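Local atomic coordinates of fumarate lyase (Mesorhizobium sp., PDB entry 3C8T), a protein that belongs to the fumarate lyase family, with a mostly helical chain that assembles as four copies. Residues 23-26 against 27-31; 112-115 against 116-119; 160-163 against 164-168; 248-251 against 252-256. All coordinates share one frame; numbering follows the deposited sequence.

How the contacts relate
Each of the four contacts is local, a turn or so of one helix, so none closes a long loop; they follow in series from the N terminus without nesting or crossing. Contact 1 opens helix 23-43, and contact 2 lies in helix 104-140. These two touch, with centres about 11 Å apart, and a salt bridge from Arg29 to Asp118 ties their helices together. Contact 3 begins helix 160-185, and contact 4 falls near the end of helix 229-255. Their centres are about 13 Å apart, and Asp251 joins them through a salt bridge to Lys163 and a probable hydrogen bond from Trp167 NE1. The two pairs occupy opposite sides of the chain's centre, and contacts 3 and 4 meet the third subunit.

Contact 1 of 4, residues 23-26 against 27-31; sequences AQSF and ISRCV
Phe26 lays its ring against the sulfur of Cys30, one turn further along helix 23-43. Cys30 SG stands 3.9 Å from the Phe26 ring centroid, 21° off the ring normal. It is displaced toward the rim, with Cys30 SG 3.7 Å from Phe26 CE2. This is a cysteine sulfur-aromatic contact over one face. The Phe26 side chain leaves with CG opposite its backbone N (chi1 -178°), while Cys30 keeps SG next to its own N, which carries the sulfur back over the previous turn. On another side of the helix, Ser25 O accepts two hydrogen bonds. Arg29 N supplies the regular helical one at 3.1 Å, and the hydroxyl of Ser28 adds a second, OG to Ser25 O 3.0 Å, arriving from well off the C=O direction (119°). Arg29 CG also passes 3.3 Å from Ser25 O before the chain bends away and delivers its guanidinium to Asp118 and Glu32. The Phe26 ring additionally meets Tyr8 of the second subunit edge-to-face. Chemically, the buried side of this turn places a polarisable sulfur over an aromatic face, whereas its more exposed side is fastened by a carbonyl shared between a backbone amide and a serine hydroxyl.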
ATOM      1  N   ALA A  23     -25.022 -10.711   6.568  1.00 35.31           N
ATOM      2  CA  ALA A  23     -25.010 -11.967   7.306  1.00 35.99           C
ATOM      3  C   ALA A  23     -26.106 -12.923   6.830  1.00 37.07           C
ATOM      4  O   ALA A  23     -25.860 -14.125   6.621  1.00 37.34           O
ATOM      5  CB  ALA A  23     -25.190 -11.681   8.733  1.00 35.61           C
ATOM      6  N   GLN A  24     -27.310 -12.375   6.652  1.00 37.19           N
ATOM      7  CA  GLN A  24     -28.505 -13.136   6.272  1.00 37.41           C
ATOM      8  C   GLN A  24     -28.284 -13.814   4.936  1.00 37.08           C
ATOM      9  O   GLN A  24     -28.569 -15.012   4.764  1.00 37.55           O
ATOM     10  CB  GLN A  24     -29.713 -12.197   6.186  1.00 37.86           C
ATOM     11  CG  GLN A  24     -30.123 -11.499   7.550  1.00 42.63           C
ATOM     12  CD  GLN A  24     -29.088 -10.493   8.197  1.00 49.24           C
ATOM     13  OE1 GLN A  24     -28.081 -10.051   7.591  1.00 50.37           O
ATOM     14  NE2 GLN A  24     -29.368 -10.132   9.453  1.00 52.09           N
ATOM     15  N   SER A  25     -27.794 -13.043   3.973  1.00 35.77           N
ATOM     16  CA  SER A  25     -27.467 -13.602   2.687  1.00 35.30           C
ATOM     17  C   SER A  25     -26.338 -14.660   2.785  1.00 34.04           C
ATOM     18  O   SER A  25     -26.453 -15.721   2.215  1.00 34.51           O
ATOM     19  CB  SER A  25     -27.155 -12.486   1.682  1.00 34.63           C
ATOM     20  OG  SER A  25     -27.011 -13.059   0.409  1.00 37.07           O
ATOM     21  N   PHE A  26     -25.285 -14.388   3.539  1.00 33.62           N
ATOM     22  CA  PHE A  26     -24.172 -15.348   3.709  1.00 33.33           C
ATOM     23  C   PHE A  26     -24.683 -16.671   4.255  1.00 32.46           C
ATOM     24  O   PHE A  26     -24.501 -17.717   3.646  1.00 33.00           O
ATOM     25  CB  PHE A  26     -23.076 -14.777   4.626  1.00 32.81           C
ATOM     26  CG  PHE A  26     -21.881 -15.693   4.803  1.00 34.31           C
ATOM     27  CD1 PHE A  26     -21.031 -15.970   3.728  1.00 33.68           C
ATOM     28  CD2 PHE A  26     -21.584 -16.246   6.050  1.00 32.66           C
ATOM     29  CE1 PHE A  26     -19.918 -16.803   3.876  1.00 36.39           C
ATOM     30  CE2 PHE A  26     -20.465 -17.081   6.207  1.00 33.83           C
ATOM     31  CZ  PHE A  26     -19.639 -17.373   5.111  1.00 33.80           C
ATOM     32  N   ILE A  27     -25.345 -16.603   5.403  1.00 33.26           N
ATOM     33  CA  ILE A  27     -26.019 -17.734   6.032  1.00 33.15           C
ATOM     34  C   ILE A  27     -26.914 -18.485   5.074  1.00 32.97           C
ATOM     35  O   ILE A  27     -26.811 -19.702   4.992  1.00 32.81           O
ATOM     36  CB  ILE A  27     -26.817 -17.315   7.327  1.00 34.17           C
ATOM     37  CG1 ILE A  27     -25.839 -16.810   8.402  1.00 35.18           C
ATOM     38  CG2 ILE A  27     -27.745 -18.480   7.826  1.00 34.03           C
ATOM     39  CD1 ILE A  27     -24.604 -17.737   8.644  1.00 36.35           C
ATOM     40  N   SER A  28     -27.781 -17.802   4.332  1.00 33.47           N
ATOM     41  CA  SER A  28     -28.639 -18.560   3.382  1.00 34.89           C
ATOM     42  C   SER A  28     -27.839 -19.343   2.287  1.00 34.68           C
ATOM     43  O   SER A  28     -28.238 -20.463   1.898  1.00 35.46           O
ATOM     44  CB  SER A  28     -29.746 -17.690   2.795  1.00 34.51           C
ATOM     45  OG  SER A  28     -29.210 -16.852   1.811  1.00 40.45           O
ATOM     46  N   ARG A  29     -26.708 -18.791   1.836  1.00 34.12           N
ATOM     47  CA  ARG A  29     -25.791 -19.519   0.927  1.00 34.44           C
ATOM     48  C   ARG A  29     -25.101 -20.686   1.630  1.00 33.80           C
ATOM     49  O   ARG A  29     -24.825 -21.691   0.998  1.00 33.59           O
ATOM     50  CB  ARG A  29     -24.700 -18.620   0.317  1.00 34.78           C
ATOM     51  CG  ARG A  29     -25.120 -17.273  -0.317  1.00 37.31           C
ATOM     52  CD  ARG A  29     -26.481 -17.242  -1.004  1.00 43.00           C
ATOM     53  NE  ARG A  29     -26.559 -18.033  -2.234  1.00 46.24           N
ATOM     54  CZ  ARG A  29     -26.565 -17.521  -3.470  1.00 48.21           C
ATOM     55  NH1 ARG A  29     -26.643 -18.321  -4.529  1.00 48.50           N
ATOM     56  NH2 ARG A  29     -26.461 -16.215  -3.651  1.00 49.77           N
ATOM     57  N   CYS A  30     -24.820 -20.523   2.928  1.00 33.55           N
ATOM     58  CA  CYS A  30     -24.295 -21.592   3.785  1.00 33.81           C
ATOM     59  C   CYS A  30     -25.232 -22.784   3.889  1.00 34.71           C
ATOM     60  O   CYS A  30     -24.806 -23.940   3.717  1.00 34.31           O
ATOM     61  CB  CYS A  30     -23.918 -21.073   5.177  1.00 33.44           C
ATOM     62  SG  CYS A  30     -22.343 -20.081   5.258  1.00 34.73           S
ATOM     63  N   VAL A  31     -26.514 -22.501   4.143  1.00 35.39           N
ATOM     64  CA  VAL A  31     -27.562 -23.516   4.090  1.00 35.51           C
ATOM     65  C   VAL A  31     -27.641 -24.130   2.687  1.00 36.51           C
ATOM     66  O   VAL A  31     -27.639 -25.371   2.548  1.00 38.25           O
ATOM     67  CB  VAL A  31     -28.944 -22.924   4.505  1.00 35.82           C
ATOM     68  CG1 VAL A  31     -30.010 -23.989   4.480  1.00 36.60           C
ATOM     69  CG2 VAL A  31     -28.867 -22.270   5.885  1.00 34.03           C
TER

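Contact 2 of 4, residues 112-115 against 116-119; sequences TVLQ and IRDG
One turn of the long helix 104-140 carries a water that bridges Leu114, Arg117 and Asp118. The water donates to the carbonyl of Leu114, at 2.7 Å from its O, and to the carboxylate of Asp118, at 2.8 Å from OD1. It also lies in the plane of the Arg117 guanidinium, at its edge, and takes a weak bond from NE of Arg117 at 3.4 Å. Its presence goes with a long helical bond at this point: Asp118 N reaches Leu114 O only weakly, at 3.3 Å. Asp118 sets its carboxylate beside its own backbone N (chi1 -61°), facing back toward the Leu114 carbonyl and the water. The side chains of Leu114 and Arg117 run side by side in the same direction, with Leu114 CD2 3.6 Å from Arg117 NH2; a bend at chi3 (62°) turns the arginine tip. Elsewhere on the turn, Thr112 CG2 and Ile116 CD1 meet at 3.8 Å, the two side chains crossing at a slant. Beneath them the backbone bond from Ile116 N to Thr112 O is regular, at 2.9 Å.

The polar ends reach beyond the turn: Arg117 NH2 binds Leu215 O, Asp118 OD2 pairs with Arg29, and Thr112 OG1 bonds to Met108 O. Helix 23-43 lies alongside, with Phe26 touching Thr112 and Gln115, and Arg29 and Thr33 touching Leu114, while Leu217 and Trp224 from a loop pack on Val113.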
ATOM      1  N   THR A 112     -19.094 -18.010   0.014  1.00 29.16           N
ATOM      2  CA  THR A 112     -18.417 -16.817  -0.539  1.00 29.24           C
ATOM      3  C   THR A 112     -18.408 -16.848  -2.050  1.00 29.36           C
ATOM      4  O   THR A 112     -18.718 -15.838  -2.691  1.00 29.49           O
ATOM      5  CB  THR A 112     -16.986 -16.638   0.036  1.00 30.19           C
ATOM      6  OG1 THR A 112     -17.088 -16.498   1.454  1.00 29.21           O
ATOM      7  CG2 THR A 112     -16.259 -15.411  -0.542  1.00 31.44           C
ATOM      8  N   VAL A 113     -18.052 -17.991  -2.633  1.00 29.16           N
ATOM      9  CA  VAL A 113     -18.061 -18.110  -4.094  1.00 28.56           C
ATOM     10  C   VAL A 113     -19.473 -17.859  -4.677  1.00 28.40           C
ATOM     11  O   VAL A 113     -19.623 -17.199  -5.697  1.00 28.82           O
ATOM     12  CB  VAL A 113     -17.399 -19.445  -4.562  1.00 28.94           C
ATOM     13  CG1 VAL A 113     -17.782 -19.815  -5.975  1.00 26.55           C
ATOM     14  CG2 VAL A 113     -15.846 -19.362  -4.431  1.00 29.09           C
ATOM     15  N   LEU A 114     -20.508 -18.316  -3.995  1.00 27.77           N
ATOM     16  CA  LEU A 114     -21.871 -18.083  -4.456  1.00 28.33           C
ATOM     17  C   LEU A 114     -22.225 -16.583  -4.463  1.00 29.36           C
ATOM     18  O   LEU A 114     -22.888 -16.099  -5.386  1.00 29.10           O
ATOM     19  CB  LEU A 114     -22.888 -18.870  -3.599  1.00 27.13           C
ATOM     20  CG  LEU A 114     -22.758 -20.396  -3.732  1.00 26.95           C
ATOM     21  CD1 LEU A 114     -23.550 -21.090  -2.621  1.00 25.42           C
ATOM     22  CD2 LEU A 114     -23.197 -20.849  -5.088  1.00 25.60           C
ATOM     23  N   GLN A 115     -21.813 -15.863  -3.421  1.00 29.33           N
ATOM     24  CA  GLN A 115     -21.974 -14.423  -3.395  1.00 30.05           C
ATOM     25  C   GLN A 115     -21.151 -13.750  -4.508  1.00 29.77           C
ATOM     26  O   GLN A 115     -21.669 -12.903  -5.233  1.00 31.40           O
ATOM     27  CB  GLN A 115     -21.533 -13.924  -2.038  1.00 30.83           C
ATOM     28  CG  GLN A 115     -22.481 -14.299  -0.859  1.00 31.13           C
ATOM     29  CD  GLN A 115     -21.872 -13.886   0.478  1.00 31.19           C
ATOM     30  OE1 GLN A 115     -20.695 -14.105   0.717  1.00 32.51           O
ATOM     31  NE2 GLN A 115     -22.660 -13.249   1.330  1.00 35.27           N
ATOM     32  N   ILE A 116     -19.872 -14.107  -4.640  1.00 29.02           N
ATOM     33  CA  ILE A 116     -19.026 -13.612  -5.756  1.00 28.55           C
ATOM     34  C   ILE A 116     -19.683 -13.786  -7.153  1.00 30.85           C
ATOM     35  O   ILE A 116     -19.562 -12.900  -8.009  1.00 32.18           O
ATOM     36  CB  ILE A 116     -17.586 -14.229  -5.715  1.00 28.61           C
ATOM     37  CG1 ILE A 116     -16.831 -13.762  -4.425  1.00 27.32           C
ATOM     38  CG2 ILE A 116     -16.759 -13.815  -6.912  1.00 22.36           C
ATOM     39  CD1 ILE A 116     -15.475 -14.463  -4.183  1.00 27.29           C
ATOM     40  N   ARG A 117     -20.363 -14.915  -7.388  1.00 30.19           N
ATOM     41  CA  ARG A 117     -21.142 -15.077  -8.609  1.00 30.96           C
ATOM     42  C   ARG A 117     -22.187 -13.964  -8.785  1.00 31.72           C
ATOM     43  O   ARG A 117     -22.286 -13.345  -9.862  1.00 30.97           O
ATOM     44  CB  ARG A 117     -21.817 -16.446  -8.663  1.00 30.06           C
ATOM     45  CG  ARG A 117     -22.503 -16.654  -9.995  1.00 32.57           C
ATOM     46  CD  ARG A 117     -22.613 -18.104 -10.364  1.00 33.94           C
ATOM     47  NE  ARG A 117     -23.411 -18.817  -9.382  1.00 36.34           N
ATOM     48  CZ  ARG A 117     -23.625 -20.126  -9.426  1.00 36.69           C
ATOM     49  NH1 ARG A 117     -23.100 -20.840 -10.408  1.00 38.87           N
ATOM     50  NH2 ARG A 117     -24.343 -20.706  -8.482  1.00 38.66           N
ATOM     51  N   ASP A 118     -22.987 -13.723  -7.740  1.00 32.28           N
ATOM     52  CA  ASP A 118     -23.924 -12.586  -7.767  1.00 33.27           C
ATOM     53  C   ASP A 118     -23.193 -11.228  -7.830  1.00 32.04           C
ATOM     54  O   ASP A 118     -23.610 -10.351  -8.551  1.00 30.61           O
ATOM     55  CB  ASP A 118     -24.873 -12.608  -6.556  1.00 33.59           C
ATOM     56  CG  ASP A 118     -25.756 -13.877  -6.499  1.00 39.16           C
ATOM     57  OD1 ASP A 118     -25.761 -14.669  -7.482  1.00 43.01           O
ATOM     58  OD2 ASP A 118     -26.442 -14.080  -5.457  1.00 40.72           O
ATOM     59  N   GLY A 119     -22.129 -11.058  -7.035  1.00 31.66           N
ATOM     60  CA  GLY A 119     -21.312  -9.829  -7.074  1.00 30.99           C
ATOM     61  C   GLY A 119     -20.782  -9.519  -8.480  1.00 30.85           C
ATOM     62  O   GLY A 119     -20.809  -8.384  -8.928  1.00 31.11           O
TER
HETATM   63  O   HOH W   1     -24.859 -17.238  -6.751  1.00 33.88           O

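Contact 3 of 4, residues 160-163 against 164-168; sequences FGYK and AAVWL
Trp167 keeps CG beside its backbone N (chi1 -64°), which folds the indole back over the preceding turn, and Phe160 turns its ring to meet it with CG opposite its own N (chi1 178°). The two rings meet obliquely: Phe160 CE1 lies 4.0 Å from Trp167 CH2, and the Phe160 centroid is 5.9 Å from that of the Trp167 six-membered ring, with planes at 81°. The carbonyl of Lys163 comes over one face of the indole, its O 3.4 Å above the Trp167 plane and offset toward the rim. This same oxygen accepts the backbone bond from Trp167 N at 3.2 Å and a weak one from Val166 N. Further out, the lysine chain bends at chi3 and chi4, which brings CE of Lys163 to 4.0 Å from CZ2 of Trp167 and sets its ammonium near the indole NH. Tyr162 carries a separate contact. Val166 CG2 sits over one face of its ring, 4.2 Å from the Tyr162 centroid, a CH-pi contact that is closest at CZ of Tyr162, 3.8 Å from CG2.

Lys163 NZ and Trp167 NE1 both reach Asp251 OD2, and the lysine also forms a salt bridge with Glu312 of the third subunit. This turn opens helix 160-185 directly after strand 157-159. Helix 104-140 packs on Ala164 and Trp167, helix 229-255 lies against the indole through Leu248 and Ile252, and helix 432-440 touches Tyr162 and Ala165.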
ATOM      1  N   PHE A 160     -14.184  16.142 -27.731  1.00 30.25           N
ATOM      2  CA  PHE A 160     -14.641  15.545 -26.510  1.00 29.33           C
ATOM      3  C   PHE A 160     -15.063  14.064 -26.737  1.00 29.73           C
ATOM      4  O   PHE A 160     -14.860  13.226 -25.872  1.00 28.94           O
ATOM      5  CB  PHE A 160     -15.740  16.355 -25.850  1.00 29.32           C
ATOM      6  CG  PHE A 160     -16.264  15.711 -24.588  1.00 30.17           C
ATOM      7  CD1 PHE A 160     -15.469  15.646 -23.441  1.00 27.73           C
ATOM      8  CD2 PHE A 160     -17.514  15.084 -24.572  1.00 33.37           C
ATOM      9  CE1 PHE A 160     -15.903  15.015 -22.295  1.00 29.55           C
ATOM     10  CE2 PHE A 160     -17.974  14.433 -23.412  1.00 33.09           C
ATOM     11  CZ  PHE A 160     -17.152  14.399 -22.260  1.00 31.71           C
ATOM     12  N   GLY A 161     -15.635  13.739 -27.898  1.00 29.61           N
ATOM     13  CA  GLY A 161     -15.973  12.333 -28.194  1.00 28.30           C
ATOM     14  C   GLY A 161     -14.711  11.485 -28.236  1.00 28.14           C
ATOM     15  O   GLY A 161     -14.726  10.328 -27.836  1.00 27.79           O
ATOM     16  N   TYR A 162     -13.609  12.062 -28.740  1.00 27.67           N
ATOM     17  CA  TYR A 162     -12.328  11.392 -28.714  1.00 26.86           C
ATOM     18  C   TYR A 162     -11.930  11.027 -27.265  1.00 27.22           C
ATOM     19  O   TYR A 162     -11.636   9.846 -26.987  1.00 27.39           O
ATOM     20  CB  TYR A 162     -11.235  12.170 -29.460  1.00 26.90           C
ATOM     21  CG  TYR A 162      -9.832  11.653 -29.117  1.00 26.83           C
ATOM     22  CD1 TYR A 162      -9.241  10.631 -29.850  1.00 21.90           C
ATOM     23  CD2 TYR A 162      -9.123  12.183 -28.008  1.00 27.52           C
ATOM     24  CE1 TYR A 162      -7.972  10.144 -29.490  1.00 25.04           C
ATOM     25  CE2 TYR A 162      -7.875  11.719 -27.641  1.00 24.14           C
ATOM     26  CZ  TYR A 162      -7.302  10.698 -28.375  1.00 26.53           C
ATOM     27  OH  TYR A 162      -6.055  10.253 -27.980  1.00 30.12           O
ATOM     28  N   LYS A 163     -11.963  12.010 -26.350  1.00 26.35           N
ATOM     29  CA  LYS A 163     -11.749  11.750 -24.911  1.00 26.61           C
ATOM     30  C   LYS A 163     -12.648  10.654 -24.364  1.00 26.18           C
ATOM     31  O   LYS A 163     -12.189   9.792 -23.640  1.00 25.89           O
ATOM     32  CB  LYS A 163     -11.948  13.023 -24.047  1.00 25.30           C
ATOM     33  CG  LYS A 163     -10.821  14.026 -24.161  1.00 26.32           C
ATOM     34  CD  LYS A 163     -10.880  15.121 -23.017  1.00 28.32           C
ATOM     35  CE  LYS A 163     -10.753  14.518 -21.594  1.00 27.28           C
ATOM     36  NZ  LYS A 163      -9.585  13.564 -21.597  1.00 27.81           N
ATOM     37  N   ALA A 164     -13.948  10.727 -24.653  1.00 26.19           N
ATOM     38  CA  ALA A 164     -14.866   9.689 -24.189  1.00 26.49           C
ATOM     39  C   ALA A 164     -14.516   8.322 -24.782  1.00 26.87           C
ATOM     40  O   ALA A 164     -14.693   7.297 -24.114  1.00 28.30           O
ATOM     41  CB  ALA A 164     -16.336  10.071 -24.491  1.00 25.49           C
ATOM     42  N   ALA A 165     -14.010   8.285 -26.020  1.00 26.74           N
ATOM     43  CA  ALA A 165     -13.658   7.008 -26.658  1.00 26.64           C
ATOM     44  C   ALA A 165     -12.477   6.340 -25.991  1.00 26.87           C
ATOM     45  O   ALA A 165     -12.415   5.093 -25.944  1.00 27.29           O
ATOM     46  CB  ALA A 165     -13.377   7.182 -28.135  1.00 26.06           C
ATOM     47  N   VAL A 166     -11.538   7.165 -25.516  1.00 26.23           N
ATOM     48  CA  VAL A 166     -10.375   6.697 -24.779  1.00 26.29           C
ATOM     49  C   VAL A 166     -10.833   6.050 -23.439  1.00 27.08           C
ATOM     50  O   VAL A 166     -10.409   4.931 -23.101  1.00 26.35           O
ATOM     51  CB  VAL A 166      -9.387   7.865 -24.564  1.00 26.40           C
ATOM     52  CG1 VAL A 166      -8.395   7.582 -23.383  1.00 25.97           C
ATOM     53  CG2 VAL A 166      -8.629   8.171 -25.853  1.00 23.93           C
ATOM     54  N   TRP A 167     -11.683   6.760 -22.698  1.00 26.38           N
ATOM     55  CA  TRP A 167     -12.264   6.251 -21.459  1.00 27.35           C
ATOM     56  C   TRP A 167     -12.993   4.935 -21.757  1.00 28.16           C
ATOM     57  O   TRP A 167     -12.820   3.949 -21.064  1.00 28.10           O
ATOM     58  CB  TRP A 167     -13.291   7.250 -20.913  1.00 27.60           C
ATOM     59  CG  TRP A 167     -12.766   8.613 -20.493  1.00 26.82           C
ATOM     60  CD1 TRP A 167     -11.472   8.950 -20.152  1.00 27.84           C
ATOM     61  CD2 TRP A 167     -13.552   9.780 -20.263  1.00 27.00           C
ATOM     62  NE1 TRP A 167     -11.410  10.290 -19.782  1.00 27.72           N
ATOM     63  CE2 TRP A 167     -12.678  10.811 -19.837  1.00 28.20           C
ATOM     64  CE3 TRP A 167     -14.915  10.073 -20.406  1.00 28.35           C
ATOM     65  CZ2 TRP A 167     -13.129  12.099 -19.547  1.00 26.62           C
ATOM     66  CZ3 TRP A 167     -15.358  11.360 -20.138  1.00 27.60           C
ATOM     67  CH2 TRP A 167     -14.457  12.361 -19.713  1.00 28.30           C
ATOM     68  N   LEU A 168     -13.816   4.935 -22.804  1.00 27.07           N
ATOM     69  CA  LEU A 168     -14.543   3.764 -23.197  1.00 27.01           C
ATOM     70  C   LEU A 168     -13.642   2.531 -23.481  1.00 27.62           C
ATOM     71  O   LEU A 168     -13.996   1.394 -23.110  1.00 27.16           O
ATOM     72  CB  LEU A 168     -15.397   4.091 -24.437  1.00 27.24           C
ATOM     73  CG  LEU A 168     -16.204   2.963 -25.099  1.00 28.60           C
ATOM     74  CD1 LEU A 168     -17.161   2.191 -24.073  1.00 22.95           C
ATOM     75  CD2 LEU A 168     -16.959   3.471 -26.351  1.00 26.04           C
TER

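Contact 4 of 4, residues 248-251 against 252-256; sequences LAMD and ISIMM
Leu248 and Ile252 run alongside each other in one direction, with CD1 of Leu248 4.0 Å from CD1 of Ile252. Leu248 CG sits between its backbone N and carbonyl carbon (chi1 66°), an uncommon choice on a helix. On another flank the methionine chain of Met250 bends at chi2 and chi3, bringing its methyl CE across to CD1 of Ile254 at 3.7 Å. Between them, Ala249 O takes two bonds from one residue: Ser253 N at 3.0 Å and the Ser253 hydroxyl, OG to Ala249 O 3.1 Å. Met255 CG also rests 3.4 Å from Asp251 O, the acceptor of Met255 N.

Outside this shell, Met342 and Leu343 of helix 315-344 back Leu248 and Ile252, while Met250 meets Met250 of the fourth subunit. Asp251 is held from several sides: OD2 forms a salt bridge with Lys247, and OD1 accepts the backbone N of Phe311 of the third subunit. The chemistry thus divides by face. Methyl groups meet on the two apolar flanks, the serine hydroxyl bonds back to its own helix, and the buried carboxylate has partners on both oxygens, which probably restricts its rotation while tying this helix to helix 160-185 and to another subunit.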
ATOM      1  N   LEU A 248     -11.075   9.158 -15.447  1.00 27.35           N
ATOM      2  CA  LEU A 248     -12.118   9.988 -15.994  1.00 27.36           C
ATOM      3  C   LEU A 248     -12.676  10.943 -14.972  1.00 27.12           C
ATOM      4  O   LEU A 248     -13.111  12.035 -15.344  1.00 27.45           O
ATOM      5  CB  LEU A 248     -13.218   9.158 -16.647  1.00 28.36           C
ATOM      6  CG  LEU A 248     -14.183   8.200 -15.957  1.00 29.59           C
ATOM      7  CD1 LEU A 248     -15.299   8.941 -15.204  1.00 28.01           C
ATOM      8  CD2 LEU A 248     -14.775   7.312 -17.061  1.00 24.74           C
ATOM      9  N   ALA A 249     -12.607  10.574 -13.691  1.00 27.06           N
ATOM     10  CA  ALA A 249     -13.058  11.456 -12.599  1.00 27.05           C
ATOM     11  C   ALA A 249     -12.116  12.613 -12.408  1.00 27.46           C
ATOM     12  O   ALA A 249     -12.559  13.701 -12.100  1.00 27.05           O
ATOM     13  CB  ALA A 249     -13.217  10.701 -11.291  1.00 26.51           C
ATOM     14  N   MET A 250     -10.807  12.363 -12.566  1.00 29.51           N
ATOM     15  CA  MET A 250      -9.809  13.414 -12.566  1.00 29.81           C
ATOM     16  C   MET A 250     -10.125  14.393 -13.683  1.00 29.69           C
ATOM     17  O   MET A 250     -10.115  15.614 -13.457  1.00 28.68           O
ATOM     18  CB  MET A 250      -8.379  12.876 -12.767  1.00 30.15           C
ATOM     19  CG  MET A 250      -7.618  12.636 -11.458  1.00 36.25           C
ATOM     20  SD  MET A 250      -7.527  14.039 -10.262  1.00 38.39           S
ATOM     21  CE  MET A 250      -6.068  14.904 -10.811  1.00 37.36           C
ATOM     22  N   ASP A 251     -10.358  13.850 -14.885  1.00 29.22           N
ATOM     23  CA  ASP A 251     -10.548  14.678 -16.064  1.00 29.20           C
ATOM     24  C   ASP A 251     -11.783  15.555 -15.880  1.00 28.72           C
ATOM     25  O   ASP A 251     -11.714  16.747 -16.033  1.00 29.28           O
ATOM     26  CB  ASP A 251     -10.671  13.822 -17.346  1.00 29.02           C
ATOM     27  CG  ASP A 251      -9.373  13.147 -17.731  1.00 29.96           C
ATOM     28  OD1 ASP A 251      -8.364  13.349 -17.031  1.00 34.15           O
ATOM     29  OD2 ASP A 251      -9.339  12.415 -18.747  1.00 31.40           O
ATOM     30  N   ILE A 252     -12.907  14.956 -15.522  1.00 29.08           N
ATOM     31  CA  ILE A 252     -14.149  15.724 -15.326  1.00 29.05           C
ATOM     32  C   ILE A 252     -14.043  16.789 -14.223  1.00 28.52           C
ATOM     33  O   ILE A 252     -14.384  17.939 -14.456  1.00 27.96           O
ATOM     34  CB  ILE A 252     -15.375  14.794 -15.114  1.00 29.36           C
ATOM     35  CG1 ILE A 252     -15.687  14.066 -16.447  1.00 28.92           C
ATOM     36  CG2 ILE A 252     -16.597  15.586 -14.558  1.00 27.71           C
ATOM     37  CD1 ILE A 252     -16.300  12.700 -16.271  1.00 25.67           C
ATOM     38  N   SER A 253     -13.517  16.431 -13.050  1.00 28.30           N
ATOM     39  CA  SER A 253     -13.434  17.420 -11.961  1.00 28.30           C
ATOM     40  C   SER A 253     -12.522  18.584 -12.326  1.00 27.80           C
ATOM     41  O   SER A 253     -12.775  19.717 -11.936  1.00 28.26           O
ATOM     42  CB  SER A 253     -13.069  16.780 -10.616  1.00 28.22           C
ATOM     43  OG  SER A 253     -11.778  16.295 -10.642  1.00 30.02           O
ATOM     44  N   ILE A 254     -11.478  18.321 -13.109  1.00 28.17           N
ATOM     45  CA  ILE A 254     -10.587  19.391 -13.558  1.00 28.07           C
ATOM     46  C   ILE A 254     -11.274  20.215 -14.678  1.00 27.98           C
ATOM     47  O   ILE A 254     -11.206  21.428 -14.689  1.00 27.98           O
ATOM     48  CB  ILE A 254      -9.222  18.875 -13.999  1.00 28.68           C
ATOM     49  CG1 ILE A 254      -8.467  18.228 -12.804  1.00 30.16           C
ATOM     50  CG2 ILE A 254      -8.457  20.036 -14.736  1.00 29.88           C
ATOM     51  CD1 ILE A 254      -7.085  17.517 -13.197  1.00 27.05           C
ATOM     52  N   MET A 255     -12.026  19.569 -15.547  1.00 27.54           N
ATOM     53  CA  MET A 255     -12.782  20.343 -16.537  1.00 29.15           C
ATOM     54  C   MET A 255     -13.896  21.226 -15.865  1.00 29.31           C
ATOM     55  O   MET A 255     -14.402  22.158 -16.495  1.00 30.31           O
ATOM     56  CB  MET A 255     -13.341  19.418 -17.642  1.00 28.27           C
ATOM     57  CG  MET A 255     -12.286  18.812 -18.621  1.00 27.63           C
ATOM     58  SD  MET A 255     -13.008  17.453 -19.635  1.00 30.32           S
ATOM     59  CE  MET A 255     -14.105  18.372 -20.605  1.00 26.83           C
ATOM     60  N   MET A 256     -14.244  20.941 -14.601  1.00 29.67           N
ATOM     61  CA  MET A 256     -15.204  21.771 -13.802  1.00 30.08           C
ATOM     62  C   MET A 256     -14.587  22.964 -13.094  1.00 30.28           C
ATOM     63  O   MET A 256     -15.291  23.771 -12.469  1.00 30.44           O
ATOM     64  CB  MET A 256     -16.005  20.917 -12.804  1.00 30.13           C
ATOM     65  CG  MET A 256     -17.086  20.017 -13.464  1.00 31.64           C
ATOM     66  SD  MET A 256     -18.051  18.975 -12.308  1.00 30.36           S
ATOM     67  CE  MET A 256     -18.974  20.198 -11.403  1.00 32.94           C
TER